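Local atomic coordinates of putative cytochrome P450 120 (Synechocystis sp., PDB entry 2VE3), a protein that binds heme and retinoic acid and probably acts as a cytochrome P450 monooxygenase, inserting oxygen into organic substrates. Residues A[171-181]-A[249-257]. Sequence-based numbering, arbitrary orientation.
Sequences FPWFETYIQGL and LLLLFAGHE. With HEM (protoporphyrin IX containing Fe), chain C; REA (retinoic acid), chain D.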
# COMPACT_ATOMS: atom_id res chain seq x y z
N PHE A 171 18.09 -4.38 0.52
CA PHE A 171 17.40 -3.24 -0.09
C PHE A 171 17.53 -3.25 -1.62
O PHE A 171 16.52 -3.22 -2.31
CB PHE A 171 17.90 -1.92 0.53
CG PHE A 171 17.24 -0.69 -0.03
CD1 PHE A 171 15.91 -0.39 0.28
CD2 PHE A 171 17.95 0.19 -0.84
CE1 PHE A 171 15.30 0.76 -0.22
CE2 PHE A 171 17.35 1.35 -1.35
CZ PHE A 171 16.02 1.63 -1.03
N PRO A 172 18.76 -3.33 -2.15
CA PRO A 172 18.96 -3.45 -3.60
C PRO A 172 18.14 -4.56 -4.26
O PRO A 172 17.55 -4.35 -5.33
CB PRO A 172 20.45 -3.77 -3.72
CG PRO A 172 21.06 -3.18 -2.50
CD PRO A 172 20.05 -3.30 -1.43
N TRP A 173 18.09 -5.73 -3.62
CA TRP A 173 17.31 -6.86 -4.09
C TRP A 173 15.80 -6.59 -4.08
O TRP A 173 15.10 -6.87 -5.05
CB TRP A 173 17.62 -8.12 -3.27
CG TRP A 173 18.98 -8.73 -3.55
CD1 TRP A 173 19.73 -8.58 -4.70
CD2 TRP A 173 19.72 -9.61 -2.71
NE1 TRP A 173 20.91 -9.30 -4.59
CE2 TRP A 173 20.92 -9.94 -3.39
CE3 TRP A 173 19.49 -10.15 -1.43
CZ2 TRP A 173 21.89 -10.78 -2.84
CZ3 TRP A 173 20.46 -10.99 -0.89
CH2 TRP A 173 21.64 -11.30 -1.60
N PHE A 174 15.29 -6.03 -2.98
CA PHE A 174 13.88 -5.69 -2.87
C PHE A 174 13.42 -4.69 -3.92
O PHE A 174 12.33 -4.81 -4.47
CB PHE A 174 13.55 -5.19 -1.47
CG PHE A 174 12.57 -6.06 -0.75
CD1 PHE A 174 11.20 -5.87 -0.94
CD2 PHE A 174 13.00 -7.07 0.10
CE1 PHE A 174 10.28 -6.67 -0.28
CE2 PHE A 174 12.08 -7.88 0.77
CZ PHE A 174 10.72 -7.68 0.57
N GLU A 175 14.28 -3.73 -4.22
CA GLU A 175 13.99 -2.71 -5.23
C GLU A 175 13.80 -3.32 -6.61
O GLU A 175 12.87 -2.96 -7.34
CB GLU A 175 15.09 -1.64 -5.23
CG GLU A 175 15.21 -0.95 -3.88
CD GLU A 175 13.99 -0.08 -3.57
OE1 GLU A 175 13.08 -0.52 -2.81
OE2 GLU A 175 13.95 1.04 -4.11
N THR A 176 14.68 -4.27 -6.94
CA THR A 176 14.57 -5.08 -8.15
C THR A 176 13.34 -6.02 -8.14
O THR A 176 12.62 -6.14 -9.14
CB THR A 176 15.86 -5.91 -8.34
OG1 THR A 176 16.98 -5.02 -8.27
CG2 THR A 176 15.87 -6.61 -9.68
N TYR A 177 13.11 -6.70 -7.02
CA TYR A 177 11.92 -7.53 -6.83
C TYR A 177 10.63 -6.73 -7.12
O TYR A 177 9.82 -7.12 -7.95
CB TYR A 177 11.94 -8.09 -5.40
CG TYR A 177 10.69 -8.83 -4.98
CD1 TYR A 177 10.44 -10.13 -5.40
CD2 TYR A 177 9.75 -8.21 -4.14
CE1 TYR A 177 9.30 -10.79 -5.02
CE2 TYR A 177 8.61 -8.88 -3.75
CZ TYR A 177 8.38 -10.16 -4.20
OH TYR A 177 7.24 -10.83 -3.81
N ILE A 178 10.49 -5.59 -6.46
CA ILE A 178 9.34 -4.69 -6.64
C ILE A 178 9.08 -4.26 -8.10
O ILE A 178 7.92 -4.27 -8.55
CB ILE A 178 9.44 -3.45 -5.70
CG1 ILE A 178 9.25 -3.88 -4.24
CG2 ILE A 178 8.43 -2.37 -6.10
CD1 ILE A 178 9.45 -2.75 -3.23
N GLN A 179 10.13 -3.92 -8.84
CA GLN A 179 10.01 -3.43 -10.22
C GLN A 179 9.34 -4.42 -11.18
O GLN A 179 8.76 -4.02 -12.19
CB GLN A 179 11.36 -2.95 -10.77
CG GLN A 179 11.73 -1.51 -10.35
CD GLN A 179 13.02 -0.95 -11.00
OE1 GLN A 179 13.47 0.14 -10.66
NE2 GLN A 179 13.59 -1.69 -11.95
N GLY A 180 9.38 -5.72 -10.84
CA GLY A 180 8.78 -6.75 -11.68
C GLY A 180 7.41 -7.22 -11.27
O GLY A 180 6.78 -7.98 -11.99
N LEU A 181 6.93 -6.78 -10.09
CA LEU A 181 5.64 -7.23 -9.55
C LEU A 181 4.47 -6.99 -10.51
O LEU A 181 3.63 -7.88 -10.72
CB LEU A 181 5.36 -6.56 -8.19
CG LEU A 181 5.93 -7.27 -6.95
CD1 LEU A 181 5.97 -6.32 -5.78
CD2 LEU A 181 5.16 -8.55 -6.61
N LEU A 249 8.22 -12.05 3.35
CA LEU A 249 8.50 -11.31 2.12
C LEU A 249 7.34 -10.35 1.81
O LEU A 249 7.57 -9.23 1.37
CB LEU A 249 8.75 -12.26 0.95
CG LEU A 249 9.16 -11.73 -0.43
CD1 LEU A 249 10.53 -11.09 -0.39
CD2 LEU A 249 9.13 -12.87 -1.46
N LEU A 250 6.10 -10.79 2.04
CA LEU A 250 4.90 -9.99 1.77
C LEU A 250 4.80 -8.81 2.72
O LEU A 250 4.63 -7.67 2.27
CB LEU A 250 3.62 -10.85 1.82
CG LEU A 250 2.25 -10.16 1.72
CD1 LEU A 250 2.06 -9.40 0.42
CD2 LEU A 250 1.12 -11.17 1.92
N LEU A 251 4.95 -9.08 4.01
CA LEU A 251 4.92 -8.04 5.05
C LEU A 251 6.00 -6.99 4.83
O LEU A 251 5.75 -5.80 5.00
CB LEU A 251 5.11 -8.64 6.44
CG LEU A 251 4.00 -9.48 7.06
CD1 LEU A 251 4.44 -9.90 8.47
CD2 LEU A 251 2.72 -8.70 7.11
N LEU A 252 7.21 -7.43 4.47
CA LEU A 252 8.29 -6.49 4.13
C LEU A 252 8.01 -5.70 2.84
O LEU A 252 8.34 -4.54 2.76
CB LEU A 252 9.64 -7.22 3.98
CG LEU A 252 10.26 -7.90 5.19
CD1 LEU A 252 11.29 -8.90 4.68
CD2 LEU A 252 10.89 -6.87 6.15
N PHE A 253 7.45 -6.34 1.81
CA PHE A 253 7.04 -5.60 0.62
C PHE A 253 5.91 -4.58 0.92
O PHE A 253 6.03 -3.38 0.59
CB PHE A 253 6.68 -6.55 -0.54
CG PHE A 253 5.71 -5.95 -1.53
CD1 PHE A 253 6.04 -4.80 -2.25
CD2 PHE A 253 4.47 -6.53 -1.74
CE1 PHE A 253 5.13 -4.23 -3.14
CE2 PHE A 253 3.57 -5.98 -2.63
CZ PHE A 253 3.90 -4.82 -3.33
N ALA A 254 4.84 -5.03 1.56
CA ALA A 254 3.72 -4.15 1.86
C ALA A 254 4.11 -3.01 2.81
O ALA A 254 3.68 -1.86 2.64
CB ALA A 254 2.55 -4.93 2.40
N GLY A 255 4.95 -3.32 3.80
CA GLY A 255 5.33 -2.34 4.82
C GLY A 255 6.25 -1.27 4.26
O GLY A 255 6.37 -0.17 4.81
N HIS A 256 6.92 -1.64 3.17
CA HIS A 256 7.92 -0.83 2.51
C HIS A 256 7.30 -0.04 1.34
O HIS A 256 7.34 1.18 1.35
CB HIS A 256 9.07 -1.75 2.03
CG HIS A 256 10.04 -1.09 1.11
ND1 HIS A 256 10.51 0.19 1.32
CD2 HIS A 256 10.65 -1.54 -0.01
CE1 HIS A 256 11.36 0.49 0.36
NE2 HIS A 256 11.46 -0.54 -0.46
N GLU A 257 6.73 -0.72 0.36
CA GLU A 257 6.24 -0.02 -0.85
C GLU A 257 5.08 0.96 -0.57
O GLU A 257 5.12 2.12 -0.97
CB GLU A 257 5.85 -1.02 -1.94
CG GLU A 257 5.35 -0.38 -3.25
CD GLU A 257 6.45 0.35 -4.06
OE1 GLU A 257 7.66 0.19 -3.77
OE2 GLU A 257 6.06 1.09 -4.99
CHA HEM C . -4.29 -5.70 1.68
CHB HEM C . -3.75 -0.93 0.93
CHC HEM C . -0.05 -0.83 4.09
CHD HEM C . -0.21 -5.64 4.42
C1A HEM C . -4.50 -4.41 1.20
C2A HEM C . -5.53 -3.98 0.27
C3A HEM C . -5.38 -2.65 0.08
C4A HEM C . -4.25 -2.22 0.86
CMA HEM C . -6.21 -1.72 -0.82
CAA HEM C . -6.63 -4.88 -0.34
CBA HEM C . -6.23 -5.46 -1.69
CGA HEM C . -7.30 -6.45 -2.09
O1A HEM C . -8.47 -6.01 -2.28
O2A HEM C . -7.00 -7.68 -2.21
C1B HEM C . -2.74 -0.48 1.75
C2B HEM C . -2.34 0.91 1.96
C3B HEM C . -1.32 0.93 2.84
C4B HEM C . -1.04 -0.43 3.21
CMB HEM C . -3.01 2.12 1.28
CAB HEM C . -0.51 2.15 3.39
CBB HEM C . -1.05 3.35 3.64
C1C HEM C . 0.21 -2.11 4.51
C2C HEM C . 1.19 -2.51 5.51
C3C HEM C . 1.15 -3.84 5.60
C4C HEM C . 0.15 -4.33 4.65
CMC HEM C . 2.07 -1.53 6.33
CAC HEM C . 1.98 -4.74 6.57
CBC HEM C . 3.28 -4.99 6.42
C1D HEM C . -1.26 -6.10 3.65
C2D HEM C . -1.50 -7.49 3.37
C3D HEM C . -2.76 -7.52 2.51
C4D HEM C . -3.18 -6.14 2.38
CMD HEM C . -0.64 -8.69 3.83
CAD HEM C . -3.48 -8.76 1.91
CBD HEM C . -4.74 -9.01 2.72
CGD HEM C . -5.47 -10.23 2.20
O1D HEM C . -6.38 -10.70 2.93
O2D HEM C . -5.16 -10.74 1.09
NA HEM C . -3.75 -3.32 1.54
NB HEM C . -1.91 -1.27 2.52
NC HEM C . -0.40 -3.24 3.99
ND HEM C . -2.27 -5.33 3.07
FE HEM C . -2.24 -3.22 3.03
C1 REA D . -0.52 -4.98 -1.17
C2 REA D . -0.34 -6.23 -0.32
C3 REA D . -1.11 -7.40 -0.94
C4 REA D . -0.49 -7.79 -2.27
C5 REA D . -0.15 -6.60 -3.14
C6 REA D . -0.15 -5.29 -2.64
C7 REA D . 0.23 -4.20 -3.54
C8 REA D . -0.74 -3.71 -4.53
C9 REA D . -0.28 -2.72 -5.53
C10 REA D . -1.09 -2.62 -6.72
C11 REA D . -1.50 -1.36 -7.32
C12 REA D . -2.64 -1.54 -8.23
C13 REA D . -2.69 -0.96 -9.57
C14 REA D . -3.93 -1.14 -10.22
C15 REA D . -4.46 -0.26 -11.24
C16 REA D . -1.99 -4.52 -1.14
C17 REA D . 0.38 -3.90 -0.57
C18 REA D . 0.23 -6.87 -4.58
C19 REA D . 0.97 -1.89 -5.36
C20 REA D . -1.50 -0.26 -10.18
O1 REA D . -3.87 0.78 -11.56
O2 REA D . -5.53 -0.55 -11.80
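Helices 171-181 and 249-257 cross almost perpendicularly, at -84°, with their axes 11.5 Å apart and Ile178 facing Phe253 at the closest backbone approach. Phe174 drives its ring against the second helix: CE1 lies 3.5 Å from Phe253 CA, while CZ meets Leu249 CD1 and the CB of Leu252, and the carbonyl oxygen of Leu249 sits at the ring edge. Next to it, Leu249 lays CD1 over a face of the Tyr177 ring and sets CD2 against the hydroxyl, which is hydrogen-bonded to Leu87 O. Phe253 has CG anti to the backbone N (chi1 154°); Leu181 CD1 stands over one face of its ring, a CH-pi contact 3.7 Å from the centroid, while the ring's edge meets retinoic acid, C5 lying in its plane and C7 3.7 Å from CZ. Ile178 sets CG1 against Phe253 CD1 and carries CD1 to the border of the polar groups, beside His256 CD2 and Glu257 OE1. There, His256 NE2 donates a nearly straight hydrogen bond of 2.9 Å to Glu175 OE1, which lies in the imidazole plane, and Thr151 OG1 pairs with ND1. Arg148 makes salt bridges to Glu175 OE2 and Glu257 OE1, tying the helices together through a third residue. A leucine in place of His256 would probably leave Glu175 OE1 without its donor from this helix and Thr151 without its imidazole partner. Helix 249-257 belongs to the long P450 helix that runs over the heme, with Ala254 CB 3.3 Å from heme C4C. One side of it thus lines the heme and retinoic acid pocket, while aromatic and aliphatic packing and the His256-Glu175 bond join it to helix 171-181.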